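Local coordinates for protein cellobiose 2-epimerase (Spirochaeta thermophila DSM 6192, PDB 5ZIG) that probably catalyses the reversible epimerization of cellobiose to 4-O-beta-D-glucosyl-D-mannose, at residues L352-V364 with Y374-N386. Sequence-based numbering, arbitrary orientation.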
loop_
_atom_site.group_PDB
_atom_site.type_symbol
_atom_site.label_atom_id
_atom_site.label_comp_id
_atom_site.label_asym_id
_atom_site.label_seq_id
_atom_site.Cartn_x
_atom_site.Cartn_y
_atom_site.Cartn_z
ATOM N N LEU A 352 15.395 -2.010 -10.860
ATOM C CA LEU A 352 14.170 -1.209 -10.805
ATOM C C LEU A 352 14.440 0.277 -10.646
ATOM O O LEU A 352 13.574 1.091 -10.975
ATOM C CB LEU A 352 13.264 -1.678 -9.664
ATOM C CG LEU A 352 12.475 -2.913 -10.080
ATOM C CD1 LEU A 352 12.053 -3.689 -8.844
ATOM C CD2 LEU A 352 11.249 -2.546 -10.963
ATOM N N VAL A 353 15.594 0.657 -10.101
ATOM C CA VAL A 353 15.945 2.069 -10.040
ATOM C C VAL A 353 16.284 2.551 -11.448
ATOM O O VAL A 353 17.072 1.923 -12.166
ATOM C CB VAL A 353 17.104 2.288 -9.057
ATOM C CG1 VAL A 353 17.578 3.725 -9.066
ATOM C CG2 VAL A 353 16.664 1.921 -7.658
ATOM N N ASP A 354 15.692 3.654 -11.848
ATOM C CA ASP A 354 15.963 4.245 -13.108
ATOM C C ASP A 354 16.785 5.448 -12.852
ATOM O O ASP A 354 16.270 6.478 -12.599
ATOM C CB ASP A 354 14.687 4.639 -13.833
ATOM C CG ASP A 354 14.939 5.274 -15.197
ATOM O OD1 ASP A 354 13.989 5.686 -15.815
ATOM O OD2 ASP A 354 16.056 5.369 -15.650
ATOM N N ARG A 355 18.096 5.285 -12.940
ATOM C CA ARG A 355 18.999 6.394 -12.752
ATOM C C ARG A 355 19.025 7.374 -13.950
ATOM O O ARG A 355 19.389 8.509 -13.813
ATOM C CB ARG A 355 20.378 5.904 -12.380
ATOM C CG ARG A 355 20.466 5.290 -11.008
ATOM C CD ARG A 355 21.463 4.199 -11.071
ATOM N NE ARG A 355 21.184 3.049 -10.259
ATOM C CZ ARG A 355 21.118 3.041 -8.944
ATOM N NH1 ARG A 355 21.224 4.154 -8.253
ATOM N NH2 ARG A 355 20.902 1.909 -8.337
ATOM N N GLU A 356 18.602 6.912 -15.104
ATOM C CA GLU A 356 18.516 7.768 -16.256
ATOM C C GLU A 356 17.292 8.680 -16.243
ATOM O O GLU A 356 17.407 9.853 -16.137
ATOM C CB GLU A 356 18.496 6.934 -17.525
ATOM C CG GLU A 356 19.826 6.366 -17.905
ATOM C CD GLU A 356 20.751 7.410 -18.459
ATOM O OE1 GLU A 356 20.402 8.064 -19.466
ATOM O OE2 GLU A 356 21.854 7.555 -17.889
ATOM N N GLY A 357 16.125 8.085 -16.329
ATOM C CA GLY A 357 14.889 8.801 -16.387
ATOM C C GLY A 357 14.178 9.131 -15.095
ATOM O O GLY A 357 13.116 9.694 -15.124
ATOM N N GLY A 358 14.748 8.734 -13.972
ATOM C CA GLY A 358 14.184 9.032 -12.673
ATOM C C GLY A 358 13.278 7.992 -12.068
ATOM O O GLY A 358 12.798 7.155 -12.735
ATOM N N GLU A 359 13.136 8.040 -10.755
ATOM C CA GLU A 359 12.318 7.122 -9.978
ATOM C C GLU A 359 12.613 5.648 -10.222
ATOM O O GLU A 359 13.692 5.259 -10.457
ATOM C CB GLU A 359 10.833 7.429 -10.216
ATOM C CG GLU A 359 9.982 7.677 -9.014
ATOM C CD GLU A 359 9.297 6.436 -8.514
ATOM O OE1 GLU A 359 9.286 5.415 -9.165
ATOM O OE2 GLU A 359 8.771 6.487 -7.444
ATOM N N TRP A 360 11.595 4.839 -10.152
ATOM C CA TRP A 360 11.658 3.436 -10.378
ATOM C C TRP A 360 10.796 2.989 -11.550
ATOM O O TRP A 360 9.759 3.516 -11.777
ATOM C CB TRP A 360 11.192 2.662 -9.136
ATOM C CG TRP A 360 11.966 2.783 -7.821
ATOM C CD1 TRP A 360 12.867 3.717 -7.470
ATOM C CD2 TRP A 360 11.852 1.939 -6.693
ATOM N NE1 TRP A 360 13.312 3.529 -6.251
ATOM C CE2 TRP A 360 12.724 2.422 -5.735
ATOM C CE3 TRP A 360 11.107 0.824 -6.403
ATOM C CZ2 TRP A 360 12.866 1.823 -4.510
ATOM C CZ3 TRP A 360 11.264 0.242 -5.199
ATOM C CH2 TRP A 360 12.129 0.741 -4.272
ATOM N N PHE A 361 11.273 2.041 -12.330
ATOM C CA PHE A 361 10.443 1.450 -13.366
ATOM C C PHE A 361 9.221 0.786 -12.742
ATOM O O PHE A 361 9.268 0.302 -11.611
ATOM C CB PHE A 361 11.259 0.452 -14.176
ATOM C CG PHE A 361 12.348 1.105 -15.012
ATOM C CD1 PHE A 361 13.694 0.770 -14.844
ATOM C CD2 PHE A 361 12.022 2.071 -15.954
ATOM C CE1 PHE A 361 14.687 1.384 -15.617
ATOM C CE2 PHE A 361 13.008 2.686 -16.728
ATOM C CZ PHE A 361 14.340 2.338 -16.561
ATOM N N TRP A 362 8.096 0.813 -13.474
ATOM C CA TRP A 362 6.937 0.018 -13.068
ATOM C C TRP A 362 7.287 -1.467 -12.976
ATOM O O TRP A 362 6.820 -2.168 -12.075
ATOM C CB TRP A 362 5.789 0.220 -14.061
ATOM C CG TRP A 362 4.607 -0.656 -13.771
ATOM C CD1 TRP A 362 4.497 -2.003 -13.996
ATOM C CD2 TRP A 362 3.353 -0.238 -13.222
ATOM N NE1 TRP A 362 3.261 -2.450 -13.601
ATOM C CE2 TRP A 362 2.534 -1.386 -13.129
ATOM C CE3 TRP A 362 2.839 0.998 -12.811
ATOM C CZ2 TRP A 362 1.241 -1.343 -12.617
ATOM C CZ3 TRP A 362 1.548 1.040 -12.296
ATOM C CH2 TRP A 362 0.765 -0.127 -12.204
ATOM N N ALA A 363 8.084 -1.965 -13.925
ATOM C CA ALA A 363 8.392 -3.386 -14.002
ATOM C C ALA A 363 9.576 -3.628 -14.937
ATOM O O ALA A 363 9.855 -2.844 -15.854
ATOM C CB ALA A 363 7.178 -4.195 -14.464
ATOM N N VAL A 364 10.279 -4.729 -14.664
ATOM C CA VAL A 364 11.383 -5.200 -15.484
ATOM C C VAL A 364 11.244 -6.706 -15.687
ATOM O O VAL A 364 10.467 -7.378 -15.006
ATOM C CB VAL A 364 12.738 -4.825 -14.853
ATOM C CG1 VAL A 364 12.919 -3.320 -14.779
ATOM C CG2 VAL A 364 12.761 -5.367 -13.418
ATOM N N TYR A 374 4.491 1.208 -20.066
ATOM C CA TYR A 374 3.960 1.534 -18.744
ATOM C C TYR A 374 4.374 2.892 -18.338
ATOM O O TYR A 374 5.335 3.420 -18.826
ATOM C CB TYR A 374 4.442 0.589 -17.658
ATOM C CG TYR A 374 4.012 -0.803 -17.830
ATOM C CD1 TYR A 374 2.868 -1.267 -17.265
ATOM C CD2 TYR A 374 4.762 -1.655 -18.551
ATOM C CE1 TYR A 374 2.484 -2.558 -17.433
ATOM C CE2 TYR A 374 4.380 -2.916 -18.743
ATOM C CZ TYR A 374 3.240 -3.365 -18.184
ATOM O OH TYR A 374 2.929 -4.651 -18.385
ATOM N N GLU A 375 3.635 3.464 -17.422
ATOM C CA GLU A 375 3.995 4.755 -16.931
ATOM C C GLU A 375 4.916 4.724 -15.741
ATOM O O GLU A 375 5.094 3.743 -15.103
ATOM C CB GLU A 375 2.799 5.605 -16.608
ATOM C CG GLU A 375 1.750 4.939 -15.791
ATOM C CD GLU A 375 0.378 5.405 -16.196
ATOM O OE1 GLU A 375 0.223 6.196 -17.148
ATOM O OE2 GLU A 375 -0.548 4.955 -15.550
ATOM N N LYS A 376 5.485 5.879 -15.531
ATOM C CA LYS A 376 6.318 6.164 -14.426
ATOM C C LYS A 376 5.457 6.613 -13.262
ATOM O O LYS A 376 5.768 6.362 -12.158
ATOM C CB LYS A 376 7.217 7.283 -14.745
ATOM C CG LYS A 376 8.611 6.914 -15.026
ATOM C CD LYS A 376 9.284 6.110 -13.957
ATOM C CE LYS A 376 10.508 5.508 -14.601
ATOM N NZ LYS A 376 11.385 6.564 -15.105
ATOM N N GLY A 377 4.397 7.337 -13.552
ATOM C CA GLY A 377 3.463 7.812 -12.572
ATOM C C GLY A 377 2.069 7.892 -13.138
ATOM O O GLY A 377 1.936 8.179 -14.265
ATOM N N GLY A 378 1.056 7.604 -12.344
ATOM C CA GLY A 378 -0.313 7.700 -12.822
ATOM C C GLY A 378 -1.314 7.221 -11.796
ATOM O O GLY A 378 -1.072 7.292 -10.589
ATOM N N MET A 379 -2.443 6.726 -12.296
ATOM C CA MET A 379 -3.508 6.247 -11.422
ATOM C C MET A 379 -3.040 5.091 -10.555
ATOM O O MET A 379 -3.586 4.864 -9.471
ATOM C CB MET A 379 -4.718 5.812 -12.248
ATOM C CG MET A 379 -5.319 6.908 -13.103
ATOM S SD MET A 379 -6.649 7.734 -12.227
ATOM C CE MET A 379 -7.729 6.352 -11.825
ATOM N N TRP A 380 -2.053 4.337 -11.019
ATOM C CA TRP A 380 -1.660 3.115 -10.346
ATOM C C TRP A 380 -0.265 3.181 -9.738
ATOM O O TRP A 380 0.087 2.307 -8.937
ATOM C CB TRP A 380 -1.749 1.937 -11.324
ATOM C CG TRP A 380 -3.160 1.503 -11.609
ATOM C CD1 TRP A 380 -4.023 0.888 -10.741
ATOM C CD2 TRP A 380 -3.877 1.656 -12.844
ATOM N NE1 TRP A 380 -5.225 0.642 -11.363
ATOM C CE2 TRP A 380 -5.161 1.103 -12.653
ATOM C CE3 TRP A 380 -3.555 2.202 -14.094
ATOM C CZ2 TRP A 380 -6.122 1.079 -13.667
ATOM C CZ3 TRP A 380 -4.506 2.173 -15.098
ATOM C CH2 TRP A 380 -5.776 1.619 -14.880
ATOM N N LYS A 381 0.539 4.185 -10.072
ATOM C CA LYS A 381 1.842 4.288 -9.443
ATOM C C LYS A 381 2.066 5.712 -8.967
ATOM O O LYS A 381 2.049 6.662 -9.759
ATOM C CB LYS A 381 2.945 3.811 -10.379
ATOM C CG LYS A 381 4.362 4.130 -9.921
ATOM C CD LYS A 381 5.354 3.541 -10.910
ATOM C CE LYS A 381 6.798 3.632 -10.375
ATOM N NZ LYS A 381 7.362 4.957 -10.702
ATOM N N ALA A 382 2.259 5.846 -7.666
ATOM C CA ALA A 382 2.573 7.114 -7.040
ATOM C C ALA A 382 3.853 6.945 -6.227
ATOM O O ALA A 382 4.726 6.160 -6.599
ATOM C CB ALA A 382 1.404 7.585 -6.167
ATOM N N SER A 383 3.981 7.684 -5.166
ATOM C CA SER A 383 5.159 7.656 -4.358
ATOM C C SER A 383 5.108 6.861 -3.054
ATOM O O SER A 383 5.987 6.955 -2.308
ATOM C CB SER A 383 5.567 9.069 -4.048
ATOM O OG SER A 383 4.737 9.628 -3.134
ATOM N N TYR A 384 4.086 6.051 -2.864
ATOM C CA TYR A 384 3.849 5.312 -1.651
ATOM C C TYR A 384 4.545 3.980 -1.408
ATOM O O TYR A 384 5.171 3.843 -0.441
ATOM C CB TYR A 384 2.342 5.244 -1.403
ATOM C CG TYR A 384 1.775 4.036 -0.788
ATOM C CD1 TYR A 384 1.600 3.938 0.563
ATOM C CD2 TYR A 384 1.332 3.044 -1.560
ATOM C CE1 TYR A 384 1.016 2.835 1.117
ATOM C CE2 TYR A 384 0.729 1.961 -1.039
ATOM C CZ TYR A 384 0.570 1.846 0.305
ATOM O OH TYR A 384 -0.035 0.728 0.740
ATOM N N HIS A 385 4.437 3.031 -2.287
ATOM C CA HIS A 385 5.024 1.735 -2.080
ATOM C C HIS A 385 6.544 1.797 -1.789
ATOM O O HIS A 385 7.002 1.261 -0.815
ATOM C CB HIS A 385 4.695 0.825 -3.251
ATOM C CG HIS A 385 3.338 0.183 -3.203
ATOM N ND1 HIS A 385 3.015 -0.835 -2.352
ATOM C CD2 HIS A 385 2.239 0.388 -3.953
ATOM C CE1 HIS A 385 1.781 -1.218 -2.564
ATOM N NE2 HIS A 385 1.292 -0.503 -3.539
ATOM N N ASN A 386 7.270 2.496 -2.633
ATOM C CA ASN A 386 8.694 2.632 -2.495
ATOM C C ASN A 386 9.146 3.543 -1.355
ATOM O O ASN A 386 10.040 3.172 -0.673
ATOM C CB ASN A 386 9.419 2.893 -3.836
ATOM C CG ASN A 386 9.001 4.174 -4.530
ATOM O OD1 ASN A 386 8.287 4.978 -3.996
ATOM N ND2 ASN A 386 9.504 4.360 -5.740
#
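Glu-359 and Lys-381 form a buried salt bridge at the end of the (alpha/alpha)6 barrel of the N-acylglucosamine 2-epimerase fold, where the loop after helix 336-352 meets the loop leading into helix 384-402. Lys-381 is extended as far as CE, with CG opposite the backbone N (chi1 169°), and bends only at its last torsion. Its NZ reaches Glu-359 OE1 at 2.5 Å and also donates to the carbonyls of Trp-360 and Lys-376, so three oxygens grip one ammonium. Trp-360 N meets the same OE1 from the opposite face of the carboxylate. The other oxygen, OE2, accepts a nearly straight bond from Asn-386 ND2 (2.8 Å, 168°) and another from Trp-30 of helix 7-31. Cut back to alanine, Glu-359 would lose both carboxylate oxygens, which is likely to leave the buried Lys-381 ammonium with carbonyls alone and Asn-386 ND2 without its acceptor. Asn-386 also lays CB over one face of Trp-360, a CH-pi contact 3.4 Å from the centroid of the six-membered ring, while Trp-360 NE1 is bound by Gln-21. A second lysine, Lys-376, runs in across Asp-354: its NZ makes a salt bridge to OD1 (2.8 Å) and a hydrogen bond to Gly-358 O, tying down a turn that Asp-354 OD2 closes as an Asx motif with Gly-357 N. Toward solvent no charged pair joins the segments; ring stacking and apolar contacts take over. The partly exposed Trp-362 makes an offset stack with the exposed Tyr-374, the five-membered ring and the phenol 4.5 Å apart between centroids, planes at 12°. Exposed Trp-380 touches through CB, its indole turned elsewhere: Trp-380 CB lies 3.4 Å from Trp-362 CH2, at the edge of that ring and in its plane.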